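PDB 6E5F: lipoprotein LpqN from Mycobacterium tuberculosis, which takes part in building the mycobacterial cell envelope, interacts with periplasmic loops of the mycolate transporters MmpL3 and MmpL11, and is needed for survival inside host cells. Local coordinates for residues G81-D86 with V188-Q193; D91-L96 with G105-T110; V122-K127 with Q200-A205; K127-I132 with Q193-V198. All blocks are in the same frame, centred on the assembly; numbering follows the deposited sequence.

Interaction 1: residues G81-D86 with V188-Q193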
loop_
_atom_site.group_PDB
_atom_site.type_symbol
_atom_site.label_atom_id
_atom_site.label_comp_id
_atom_site.label_asym_id
_atom_site.label_seq_id
_atom_site.Cartn_x
_atom_site.Cartn_y
_atom_site.Cartn_z
ATOM N N GLY A 81 -14.344 5.383 14.704
ATOM C CA GLY A 81 -13.234 4.689 15.316
ATOM C C GLY A 81 -12.001 4.548 14.455
ATOM O O GLY A 81 -11.013 3.952 14.914
ATOM N N SER A 82 -12.011 5.077 13.225
ATOM C CA SER A 82 -10.894 4.869 12.309
ATOM C C SER A 82 -10.022 6.113 12.221
ATOM O O SER A 82 -10.474 7.230 12.464
ATOM C CB SER A 82 -11.406 4.510 10.908
ATOM O OG SER A 82 -12.038 5.610 10.278
ATOM N N PRO A 83 -8.745 5.958 11.859
ATOM C CA PRO A 83 -7.876 7.134 11.733
ATOM C C PRO A 83 -8.243 7.956 10.508
ATOM O O PRO A 83 -8.834 7.461 9.547
ATOM C CB PRO A 83 -6.472 6.528 11.595
ATOM C CG PRO A 83 -6.692 5.164 11.106
ATOM C CD PRO A 83 -8.008 4.702 11.653
ATOM N N THR A 84 -7.900 9.238 10.560
ATOM C CA THR A 84 -8.067 10.131 9.420
ATOM C C THR A 84 -6.734 10.189 8.685
ATOM O O THR A 84 -5.723 10.601 9.262
ATOM C CB THR A 84 -8.490 11.527 9.869
ATOM O OG1 THR A 84 -9.663 11.439 10.689
ATOM C CG2 THR A 84 -8.788 12.412 8.663
ATOM N N ILE A 85 -6.738 9.775 7.424
ATOM C CA ILE A 85 -5.521 9.668 6.623
ATOM C C ILE A 85 -5.664 10.633 5.456
ATOM O O ILE A 85 -6.502 10.428 4.569
ATOM C CB ILE A 85 -5.285 8.235 6.146
ATOM C CG1 ILE A 85 -5.105 7.308 7.353
ATOM C CG2 ILE A 85 -4.055 8.172 5.244
ATOM C CD1 ILE A 85 -5.224 5.848 7.031
ATOM N N ASP A 86 -4.853 11.689 5.462
ATOM C CA ASP A 86 -4.897 12.726 4.431
ATOM C C ASP A 86 -3.778 12.437 3.434
ATOM O O ASP A 86 -2.632 12.847 3.625
ATOM C CB ASP A 86 -4.754 14.107 5.064
ATOM C CG ASP A 86 -4.798 15.227 4.040
ATOM O OD1 ASP A 86 -5.817 15.344 3.330
ATOM O OD2 ASP A 86 -3.816 15.994 3.954
ATOM N N VAL A 188 1.776 0.784 6.387
ATOM C CA VAL A 188 1.873 1.644 7.562
ATOM C C VAL A 188 1.030 1.020 8.665
ATOM O O VAL A 188 -0.129 0.671 8.433
ATOM C CB VAL A 188 1.372 3.066 7.264
ATOM C CG1 VAL A 188 1.657 3.991 8.445
ATOM C CG2 VAL A 188 1.985 3.609 5.977
ATOM N N VAL A 189 1.620 0.861 9.840
ATOM C CA VAL A 189 0.924 0.289 10.990
ATOM C C VAL A 189 0.519 1.416 11.925
ATOM O O VAL A 189 1.354 2.229 12.340
ATOM C CB VAL A 189 1.791 -0.766 11.691
ATOM C CG1 VAL A 189 1.099 -1.307 12.915
ATOM C CG2 VAL A 189 2.087 -1.897 10.731
ATOM N N ILE A 190 -0.766 1.462 12.251
ATOM C CA ILE A 190 -1.351 2.579 12.988
ATOM C C ILE A 190 -2.090 2.007 14.193
ATOM O O ILE A 190 -3.303 1.757 14.115
ATOM C CB ILE A 190 -2.280 3.408 12.087
ATOM C CG1 ILE A 190 -1.556 3.856 10.807
ATOM C CG2 ILE A 190 -2.834 4.616 12.858
ATOM C CD1 ILE A 190 -2.504 4.275 9.694
ATOM N N PRO A 191 -1.413 1.764 15.315
ATOM C CA PRO A 191 -2.129 1.292 16.510
ATOM C C PRO A 191 -3.002 2.406 17.064
ATOM O O PRO A 191 -2.537 3.528 17.275
ATOM C CB PRO A 191 -1.000 0.927 17.486
ATOM C CG PRO A 191 0.253 0.878 16.653
ATOM C CD PRO A 191 0.036 1.862 15.558
ATOM N N SER A 192 -4.279 2.096 17.293
ATOM C CA SER A 192 -5.224 3.118 17.709
ATOM C C SER A 192 -6.530 2.481 18.148
ATOM O O SER A 192 -7.018 1.544 17.507
ATOM C CB SER A 192 -5.525 4.079 16.554
ATOM O OG SER A 192 -6.553 4.978 16.930
ATOM N N GLN A 193 -7.096 3.029 19.223
ATOM C CA GLN A 193 -8.474 2.760 19.632
ATOM C C GLN A 193 -8.774 1.268 19.715
ATOM O O GLN A 193 -9.735 0.766 19.125
ATOM C CB GLN A 193 -9.464 3.479 18.714
ATOM C CG GLN A 193 -9.334 4.992 18.733
ATOM C CD GLN A 193 -10.389 5.667 17.891
ATOM O OE1 GLN A 193 -11.580 5.493 18.128
ATOM N NE2 GLN A 193 -9.962 6.443 16.907
HETATM O O HOH W 1 -11.396 1.476 16.646
HETATM O O HOH W 2 -8.132 5.513 14.920
HETATM O O HOH W 3 -11.744 8.130 14.790
#
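Ile190 reaches across to 81-86 with two separate branches. Its CD1 meets Ile85 CD1 at 4.1 Å, methyl against methyl, and the two side chains cross obliquely. The other branch, Ile190 CG2, comes to 4.3 Å from Pro83 CG. With CG1 anti to the carbonyl carbon (chi1 -54°), CG2 lies anti to the backbone N, and the two branches of this one side chain serve different partners. Further along, Ser192 makes its link through water: Ser192 OG donates to a water 2.6 Å away, and that water donates a longer bond to Gly81 O. At Gln193 the chain leaves the strand and the side-chain amide comes up against Gly81. Gln193 NE2 is 3.4 Å from Gly81 O, but the angle is too poor for a hydrogen bond. Solvent does the joining instead. A second water donates to both Gly81 O and Gln193 O, and a third donates to Ser82 O while accepting from Gln193 NE2 at 3.2 Å. The contact therefore has an apolar half at Ile190 and a hydrated half at Gln193, with no direct hydrogen bond in either. Strand 84-86 pairs antiparallel with strand 225-227, and Ile226 of the latter also touches Ile190. Segment 81-86 packs against the large sheet, of which 188-192 is part: Pro83 rests on Phe197 and Ile85 on Leu199, both of the adjacent strand 195-206, whereas the side chain of Val189 touches helix 134-140.

Interaction 2: residues D91-L96 with G105-T110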
loop_
_atom_site.group_PDB
_atom_site.type_symbol
_atom_site.label_atom_id
_atom_site.label_comp_id
_atom_site.label_asym_id
_atom_site.label_seq_id
_atom_site.Cartn_x
_atom_site.Cartn_y
_atom_site.Cartn_z
ATOM N N ASP A 91 0.360 16.680 -8.511
ATOM C CA ASP A 91 0.010 17.344 -9.758
ATOM C C ASP A 91 0.019 16.342 -10.905
ATOM O O ASP A 91 0.857 15.439 -10.958
ATOM C CB ASP A 91 0.997 18.474 -10.042
ATOM C CG ASP A 91 0.856 19.627 -9.067
ATOM O OD1 ASP A 91 -0.273 19.867 -8.590
ATOM O OD2 ASP A 91 1.873 20.292 -8.779
ATOM N N ASP A 92 -0.936 16.503 -11.820
ATOM C CA ASP A 92 -1.155 15.630 -12.971
ATOM C C ASP A 92 -1.762 14.285 -12.590
ATOM O O ASP A 92 -1.954 13.437 -13.470
ATOM C CB ASP A 92 0.106 15.421 -13.823
ATOM C CG ASP A 92 0.596 16.706 -14.465
ATOM O OD1 ASP A 92 -0.234 17.614 -14.686
ATOM O OD2 ASP A 92 1.807 16.807 -14.749
ATOM N N TRP A 93 -2.064 14.054 -11.316
ATOM C CA TRP A 93 -2.813 12.887 -10.880
ATOM C C TRP A 93 -4.221 13.316 -10.493
ATOM O O TRP A 93 -4.456 14.473 -10.131
ATOM C CB TRP A 93 -2.146 12.223 -9.672
ATOM C CG TRP A 93 -0.818 11.595 -9.974
ATOM C CD1 TRP A 93 0.343 12.241 -10.288
ATOM C CD2 TRP A 93 -0.512 10.195 -9.982
ATOM N NE1 TRP A 93 1.349 11.332 -10.494
ATOM C CE2 TRP A 93 0.852 10.068 -10.312
ATOM C CE3 TRP A 93 -1.257 9.038 -9.742
ATOM C CZ2 TRP A 93 1.482 8.833 -10.408
ATOM C CZ3 TRP A 93 -0.630 7.813 -9.839
ATOM C CH2 TRP A 93 0.728 7.718 -10.170
ATOM N N ARG A 94 -5.161 12.381 -10.582
ATOM C CA ARG A 94 -6.537 12.639 -10.184
ATOM C C ARG A 94 -6.958 11.651 -9.106
ATOM O O ARG A 94 -6.495 10.508 -9.066
ATOM C CB ARG A 94 -7.507 12.589 -11.382
ATOM C CG ARG A 94 -7.982 11.199 -11.807
ATOM C CD ARG A 94 -9.290 11.284 -12.598
ATOM N NE ARG A 94 -10.035 10.026 -12.567
ATOM C CZ ARG A 94 -10.017 9.104 -13.528
ATOM N NH1 ARG A 94 -9.292 9.281 -14.626
ATOM N NH2 ARG A 94 -10.735 7.998 -13.388
ATOM N N LEU A 95 -7.854 12.108 -8.238
ATOM C CA LEU A 95 -8.318 11.300 -7.121
ATOM C C LEU A 95 -9.262 10.206 -7.607
ATOM O O LEU A 95 -10.140 10.443 -8.441
ATOM C CB LEU A 95 -9.053 12.200 -6.127
ATOM C CG LEU A 95 -9.400 11.642 -4.749
ATOM C CD1 LEU A 95 -8.169 11.087 -4.056
ATOM C CD2 LEU A 95 -10.038 12.734 -3.902
ATOM N N LEU A 96 -9.070 8.991 -7.074
ATOM C CA LEU A 96 -9.974 7.881 -7.340
ATOM C C LEU A 96 -10.887 7.690 -6.143
ATOM O O LEU A 96 -10.391 7.582 -5.014
ATOM C CB LEU A 96 -9.177 6.598 -7.565
ATOM C CG LEU A 96 -8.329 6.498 -8.836
ATOM C CD1 LEU A 96 -7.582 5.173 -8.857
ATOM C CD2 LEU A 96 -9.187 6.648 -10.077
ATOM N N GLY A 105 -9.825 4.347 -1.839
ATOM C CA GLY A 105 -9.482 5.374 -2.794
ATOM C C GLY A 105 -8.091 5.175 -3.363
ATOM O O GLY A 105 -7.430 4.156 -3.161
ATOM N N GLY A 106 -7.655 6.185 -4.103
ATOM C CA GLY A 106 -6.348 6.137 -4.722
ATOM C C GLY A 106 -6.155 7.329 -5.635
ATOM O O GLY A 106 -6.906 8.303 -5.589
ATOM N N ILE A 107 -5.114 7.231 -6.460
ATOM C CA ILE A 107 -4.815 8.247 -7.455
ATOM C C ILE A 107 -4.409 7.549 -8.741
ATOM O O ILE A 107 -3.815 6.465 -8.719
ATOM C CB ILE A 107 -3.713 9.221 -6.984
ATOM C CG1 ILE A 107 -2.470 8.448 -6.537
ATOM C CG2 ILE A 107 -4.232 10.104 -5.860
ATOM C CD1 ILE A 107 -1.284 9.331 -6.198
ATOM N N VAL A 108 -4.734 8.180 -9.865
ATOM C CA VAL A 108 -4.364 7.692 -11.186
ATOM C C VAL A 108 -3.720 8.839 -11.952
ATOM O O VAL A 108 -4.125 9.998 -11.813
ATOM C CB VAL A 108 -5.577 7.122 -11.948
ATOM C CG1 VAL A 108 -6.660 8.178 -12.120
ATOM C CG2 VAL A 108 -5.149 6.578 -13.300
ATOM N N TYR A 109 -2.703 8.517 -12.747
ATOM C CA TYR A 109 -1.990 9.520 -13.527
ATOM C C TYR A 109 -2.822 9.912 -14.744
ATOM O O TYR A 109 -3.344 9.048 -15.455
ATOM C CB TYR A 109 -0.641 8.952 -13.965
ATOM C CG TYR A 109 0.296 9.961 -14.590
ATOM C CD1 TYR A 109 0.702 11.086 -13.889
ATOM C CD2 TYR A 109 0.793 9.773 -15.874
ATOM C CE1 TYR A 109 1.563 12.007 -14.452
ATOM C CE2 TYR A 109 1.657 10.686 -16.444
ATOM C CZ TYR A 109 2.039 11.801 -15.728
ATOM O OH TYR A 109 2.900 12.716 -16.292
ATOM N N THR A 110 -2.938 11.218 -14.986
ATOM C CA THR A 110 -3.836 11.742 -16.009
ATOM C C THR A 110 -3.189 11.872 -17.383
ATOM O O THR A 110 -3.857 12.322 -18.320
ATOM C CB THR A 110 -4.386 13.112 -15.584
ATOM O OG1 THR A 110 -3.313 14.061 -15.512
ATOM C CG2 THR A 110 -5.074 13.018 -14.234
#
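Trp93 CG stands anti to its own carbonyl carbon (chi1 -67°) and Tyr109 CG anti to its backbone N (chi1 -171°), and the two side chains meet at about a right angle. Tyr109 CB sits squarely over the six-membered ring of Trp93, 4.0 Å from its centroid, in a CH-pi contact. Further out, Tyr109 CD1 lies over the same indole face toward the rim, 3.5 Å from Trp93 NE1; the rings themselves are oblique. Ile107 closes the opposite face of the indole, its CD1 offset toward the rim, while Ile107 CG1 approaches Trp93 CE3 at 3.5 Å. The tryptophan is thus held between two side chains of the partner strand, Ile107 and Tyr109. On the other side of the sheet Val108 CG1, placed between backbone N and carbonyl carbon (chi1 59°), packs closely on Arg94 CG at 3.3 Å and on Leu96 CD2 at 3.6 Å. It also lies over one face of the Arg94 guanidinium, near the rim. The backbones are joined through the hydrogen-bonded pairs Arg94-Val108 and Leu96-Gly106. Where the strands open, Asp92 O accepts twice from Thr110: the amide N, 2.9 Å away, comes nearly along the C=O axis, and OG1 from above the carbonyl plane. Trp93 continues onto Thr212, Leu213 and Ala216 of helix 210-223, a helix that also contributes to the glycolipid pocket. The whole is an antiparallel beta hairpin, strands 93-96 and 106-109, with alternate side chains on each face, at one margin of the large curved sheet.

Interaction 3: residues V122-K127 with Q200-A205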
loop_
_atom_site.group_PDB
_atom_site.type_symbol
_atom_site.label_atom_id
_atom_site.label_comp_id
_atom_site.label_asym_id
_atom_site.label_seq_id
_atom_site.Cartn_x
_atom_site.Cartn_y
_atom_site.Cartn_z
ATOM N N VAL A 122 -3.047 2.860 -5.309
ATOM C CA VAL A 122 -4.328 2.516 -4.703
ATOM C C VAL A 122 -4.109 2.256 -3.222
ATOM O O VAL A 122 -3.095 1.684 -2.820
ATOM C CB VAL A 122 -4.947 1.288 -5.400
ATOM C CG1 VAL A 122 -6.046 0.684 -4.560
ATOM C CG2 VAL A 122 -5.461 1.678 -6.779
ATOM N N ALA A 123 -5.061 2.705 -2.406
ATOM C CA ALA A 123 -4.968 2.572 -0.959
ATOM C C ALA A 123 -5.972 1.540 -0.461
ATOM O O ALA A 123 -7.067 1.402 -1.009
ATOM C CB ALA A 123 -5.253 3.915 -0.277
ATOM N N ILE A 124 -5.564 0.804 0.576
ATOM C CA ILE A 124 -6.438 -0.120 1.290
ATOM C C ILE A 124 -6.209 0.119 2.775
ATOM O O ILE A 124 -5.061 0.276 3.211
ATOM C CB ILE A 124 -6.093 -1.583 0.945
ATOM C CG1 ILE A 124 -6.112 -1.810 -0.568
ATOM C CG2 ILE A 124 -7.061 -2.528 1.629
ATOM C CD1 ILE A 124 -5.193 -2.923 -1.017
ATOM N N LEU A 125 -7.280 0.165 3.551
ATOM C CA LEU A 125 -7.178 0.322 4.995
ATOM C C LEU A 125 -7.961 -0.797 5.663
ATOM O O LEU A 125 -9.132 -1.021 5.343
ATOM C CB LEU A 125 -7.694 1.683 5.451
ATOM C CG LEU A 125 -7.509 2.007 6.947
ATOM C CD1 LEU A 125 -6.031 1.981 7.331
ATOM C CD2 LEU A 125 -8.117 3.354 7.276
ATOM N N SER A 126 -7.296 -1.511 6.568
ATOM C CA SER A 126 -7.893 -2.613 7.300
ATOM C C SER A 126 -7.757 -2.352 8.792
ATOM O O SER A 126 -6.813 -1.688 9.238
ATOM C CB SER A 126 -7.211 -3.941 6.968
ATOM O OG SER A 126 -7.204 -4.180 5.570
ATOM N N LYS A 127 -8.701 -2.879 9.555
ATOM C CA LYS A 127 -8.710 -2.785 11.006
ATOM C C LYS A 127 -8.481 -4.188 11.544
ATOM O O LYS A 127 -9.247 -5.106 11.230
ATOM C CB LYS A 127 -10.046 -2.239 11.495
ATOM C CG LYS A 127 -10.148 -2.093 13.007
ATOM C CD LYS A 127 -11.528 -1.570 13.391
ATOM C CE LYS A 127 -11.640 -1.288 14.873
ATOM N NZ LYS A 127 -12.999 -0.784 15.221
ATOM N N GLN A 200 -2.215 0.146 3.375
ATOM C CA GLN A 200 -1.311 -0.282 2.313
ATOM C C GLN A 200 -1.524 0.611 1.108
ATOM O O GLN A 200 -2.664 0.879 0.711
ATOM C CB GLN A 200 -1.496 -1.766 1.980
ATOM C CG GLN A 200 -1.053 -2.682 3.133
ATOM C CD GLN A 200 -0.878 -4.131 2.732
ATOM O OE1 GLN A 200 -1.786 -4.758 2.194
ATOM N NE2 GLN A 200 0.307 -4.673 2.992
ATOM N N LEU A 201 -0.419 1.101 0.560
ATOM C CA LEU A 201 -0.419 1.871 -0.675
ATOM C C LEU A 201 0.262 1.016 -1.738
ATOM O O LEU A 201 1.439 0.666 -1.595
ATOM C CB LEU A 201 0.301 3.203 -0.487
ATOM C CG LEU A 201 -0.236 4.097 0.642
ATOM C CD1 LEU A 201 0.631 5.340 0.790
ATOM C CD2 LEU A 201 -1.685 4.484 0.405
ATOM N N ASN A 202 -0.492 0.656 -2.761
ATOM C CA ASN A 202 -0.043 -0.272 -3.799
ATOM C C ASN A 202 0.154 0.517 -5.085
ATOM O O ASN A 202 -0.822 0.976 -5.688
ATOM C CB ASN A 202 -1.097 -1.360 -4.007
ATOM C CG ASN A 202 -1.253 -2.272 -2.805
ATOM O OD1 ASN A 202 -0.314 -2.481 -2.050
ATOM N ND2 ASN A 202 -2.444 -2.825 -2.626
ATOM N N ALA A 203 1.405 0.661 -5.511
ATOM C CA ALA A 203 1.730 1.377 -6.740
ATOM C C ALA A 203 2.008 0.385 -7.862
ATOM O O ALA A 203 2.641 -0.649 -7.640
ATOM C CB ALA A 203 2.958 2.263 -6.523
ATOM N N ASP A 204 1.521 0.702 -9.060
ATOM C CA ASP A 204 1.750 -0.161 -10.212
ATOM C C ASP A 204 1.788 0.676 -11.479
ATOM O O ASP A 204 0.962 1.569 -11.672
ATOM C CB ASP A 204 0.645 -1.217 -10.312
ATOM C CG ASP A 204 0.619 -1.911 -11.661
ATOM O OD1 ASP A 204 1.486 -2.770 -11.912
ATOM O OD2 ASP A 204 -0.274 -1.593 -12.476
ATOM N N ALA A 205 2.757 0.382 -12.339
ATOM C CA ALA A 205 2.840 1.035 -13.640
ATOM C C ALA A 205 3.668 0.166 -14.572
ATOM O O ALA A 205 4.436 -0.693 -14.134
ATOM C CB ALA A 205 3.467 2.429 -13.529
#
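Val122 with Asn202 and Ile124 with Gln200 form antiparallel hydrogen-bonded pairs, each closed by two backbone bonds, with the non-hydrogen-bonded pair Ala123-Leu201 between them. They join two long strands in the middle of the curved antiparallel sheet of this protein, whose family belongs to the Mog1/PsbP clan. The sheet has two unlike faces here. On one, Ala123 CB touches Leu201 CD2 at 3.7 Å; the same Leu201 CD2 is 4.0 Å from Ala123 CA. Leu201 also packs on Ile220 of helix 210-223 and lies about 4 Å from the bound dodecyl trehalose, which Ala203, farther along the same strand, touches directly. The Leu201-Ala203 part of this face borders the lipid site. The other face is more polar: Gln200 NE2 bonds to Thr187 OG1, and Asn202 OD1 accepts from Gln185 NE2, both on the adjoining strand 179-192. With its oxygen held there, the Asn202 amide turns its nitrogen toward strand 120-130. The side chains of Ile124 and Asn202 slant across each other, and Ile124 CD1 is pressed to 3.2 Å from Asn202 ND2.

Interaction 4: residues K127-I132 with Q193-V198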
loop_
_atom_site.group_PDB
_atom_site.type_symbol
_atom_site.label_atom_id
_atom_site.label_comp_id
_atom_site.label_asym_id
_atom_site.label_seq_id
_atom_site.Cartn_x
_atom_site.Cartn_y
_atom_site.Cartn_z
ATOM N N LYS A 127 -8.701 -2.879 9.555
ATOM C CA LYS A 127 -8.710 -2.785 11.006
ATOM C C LYS A 127 -8.481 -4.188 11.544
ATOM O O LYS A 127 -9.247 -5.106 11.230
ATOM C CB LYS A 127 -10.046 -2.239 11.495
ATOM C CG LYS A 127 -10.148 -2.093 13.007
ATOM C CD LYS A 127 -11.528 -1.570 13.391
ATOM C CE LYS A 127 -11.640 -1.288 14.873
ATOM N NZ LYS A 127 -12.999 -0.784 15.221
ATOM N N LEU A 128 -7.422 -4.353 12.331
ATOM C CA LEU A 128 -7.076 -5.638 12.922
ATOM C C LEU A 128 -7.287 -5.558 14.426
ATOM O O LEU A 128 -6.796 -4.631 15.077
ATOM C CB LEU A 128 -5.616 -5.989 12.628
ATOM C CG LEU A 128 -5.224 -5.991 11.151
ATOM C CD1 LEU A 128 -3.775 -6.440 10.991
ATOM C CD2 LEU A 128 -6.145 -6.873 10.336
ATOM N N THR A 129 -8.030 -6.515 14.969
ATOM C CA THR A 129 -8.245 -6.607 16.405
ATOM C C THR A 129 -7.937 -8.023 16.860
ATOM O O THR A 129 -7.925 -8.969 16.070
ATOM C CB THR A 129 -9.685 -6.236 16.789
ATOM O OG1 THR A 129 -10.603 -7.034 16.035
ATOM C CG2 THR A 129 -9.947 -4.763 16.516
ATOM N N GLY A 130 -7.686 -8.156 18.157
ATOM C CA GLY A 130 -7.411 -9.452 18.739
ATOM C C GLY A 130 -5.951 -9.618 19.096
ATOM O O GLY A 130 -5.327 -8.706 19.651
ATOM N N ASP A 131 -5.393 -10.783 18.771
ATOM C CA ASP A 131 -4.020 -11.125 19.144
ATOM C C ASP A 131 -3.060 -10.616 18.067
ATOM O O ASP A 131 -2.411 -11.378 17.353
ATOM C CB ASP A 131 -3.894 -12.630 19.335
ATOM C CG ASP A 131 -2.586 -13.034 19.980
ATOM O OD1 ASP A 131 -1.926 -12.162 20.584
ATOM O OD2 ASP A 131 -2.216 -14.222 19.879
ATOM N N ILE A 132 -2.980 -9.294 17.973
ATOM C CA ILE A 132 -2.272 -8.612 16.894
ATOM C C ILE A 132 -1.060 -7.901 17.477
ATOM O O ILE A 132 -1.177 -7.144 18.449
ATOM C CB ILE A 132 -3.211 -7.639 16.153
ATOM C CG1 ILE A 132 -2.469 -6.902 15.033
ATOM C CG2 ILE A 132 -3.842 -6.647 17.112
ATOM C CD1 ILE A 132 -2.176 -7.769 13.852
ATOM N N GLN A 193 -7.096 3.029 19.223
ATOM C CA GLN A 193 -8.474 2.760 19.632
ATOM C C GLN A 193 -8.774 1.268 19.715
ATOM O O GLN A 193 -9.735 0.766 19.125
ATOM C CB GLN A 193 -9.464 3.479 18.714
ATOM C CG GLN A 193 -9.334 4.992 18.733
ATOM C CD GLN A 193 -10.389 5.667 17.891
ATOM O OE1 GLN A 193 -11.580 5.493 18.128
ATOM N NE2 GLN A 193 -9.962 6.443 16.907
ATOM N N GLY A 194 -7.950 0.555 20.477
ATOM C CA GLY A 194 -8.150 -0.866 20.678
ATOM C C GLY A 194 -7.949 -1.723 19.449
ATOM O O GLY A 194 -8.441 -2.852 19.402
ATOM N N ALA A 195 -7.227 -1.227 18.450
ATOM C CA ALA A 195 -7.037 -1.971 17.221
ATOM C C ALA A 195 -5.687 -1.594 16.634
ATOM O O ALA A 195 -5.006 -0.685 17.121
ATOM C CB ALA A 195 -8.160 -1.682 16.222
ATOM N N VAL A 196 -5.295 -2.314 15.596
ATOM C CA VAL A 196 -4.151 -1.943 14.775
ATOM C C VAL A 196 -4.697 -1.753 13.373
ATOM O O VAL A 196 -5.143 -2.712 12.735
ATOM C CB VAL A 196 -3.042 -3.000 14.809
ATOM C CG1 VAL A 196 -1.925 -2.621 13.869
ATOM C CG2 VAL A 196 -2.499 -3.146 16.224
ATOM N N PHE A 197 -4.679 -0.515 12.897
ATOM C CA PHE A 197 -5.064 -0.226 11.528
ATOM C C PHE A 197 -3.844 -0.387 10.636
ATOM O O PHE A 197 -2.722 -0.026 11.018
ATOM C CB PHE A 197 -5.629 1.188 11.421
ATOM C CG PHE A 197 -6.952 1.358 12.118
ATOM C CD1 PHE A 197 -7.006 1.640 13.468
ATOM C CD2 PHE A 197 -8.140 1.217 11.419
ATOM C CE1 PHE A 197 -8.232 1.788 14.107
ATOM C CE2 PHE A 197 -9.358 1.367 12.052
ATOM C CZ PHE A 197 -9.399 1.650 13.396
ATOM N N VAL A 198 -4.057 -0.962 9.463
ATOM C CA VAL A 198 -2.985 -1.227 8.509
ATOM C C VAL A 198 -3.363 -0.555 7.197
ATOM O O VAL A 198 -4.349 -0.941 6.550
ATOM C CB VAL A 198 -2.754 -2.727 8.308
ATOM C CG1 VAL A 198 -1.604 -2.958 7.307
ATOM C CG2 VAL A 198 -2.469 -3.415 9.642
HETATM O O HOH W 1 -11.396 1.476 16.646
HETATM O O HOH W 4 -7.034 -5.395 19.356
#
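Lys127 lays its aliphatic chain beside Phe197, the two side chains pointing the same way. CG, anti to the backbone N (chi1 -180°), lies over one face of the phenyl ring in a CH-pi contact, 4.1 Å from the centroid of Phe197. Farther out, Lys127 CE touches Ala195 CB at 3.8 Å. Packing on the opposite face of the sheet is close as well: Leu128 CD1 meets Val198 CG2 at 3.6 Å, and Ile132 reaches back past the strand end to set its CG1 and CG2 against Val196 CG2. Between the faces, Leu128 and Val196 make a hydrogen-bonded antiparallel pair, Val196 N to Leu128 O at 2.8 Å being almost straight. This is one end of the seam between strands 120-130 and 195-206 of the large sheet, and strand 70-74 flanks it through Thr73 and Gln71. Toward the turn at Gln193 and Gly194 the contact thins. Thr129 CG2 still touches Ala195 CB at 3.6 Å, but beyond it the backbones part, and two waters bridge the backbones and Lys127. One water accepts from Gly130 N and donates to Gly194 O. The other, shared with Gln193 O, accepts from the extended Lys127 at NZ, 3.1 Å away.

In the fold
Interactions 3 and 4 lie on one seam, between strands 120-130 and 195-206, with centres 18 Å apart and Lys127 in both; 4 is nested within the chain loop closed by 3. Interaction 1, 10 Å from interaction 4 centre to centre, shares Gln193 and a water with it and adds the adjoining strand 179-192; its segments alternate with those of 3 and 4. Interaction 2, nested in the loop closed by 1, closes before 3 opens and joins the sheet by Gly105 O bonding to Ala123 N. Its centre lies 29 Å from that of interaction 4. Interaction 3, near the chain's centre, contributes Ala203 to a lipid pocket built also from other strands and helix 210-223.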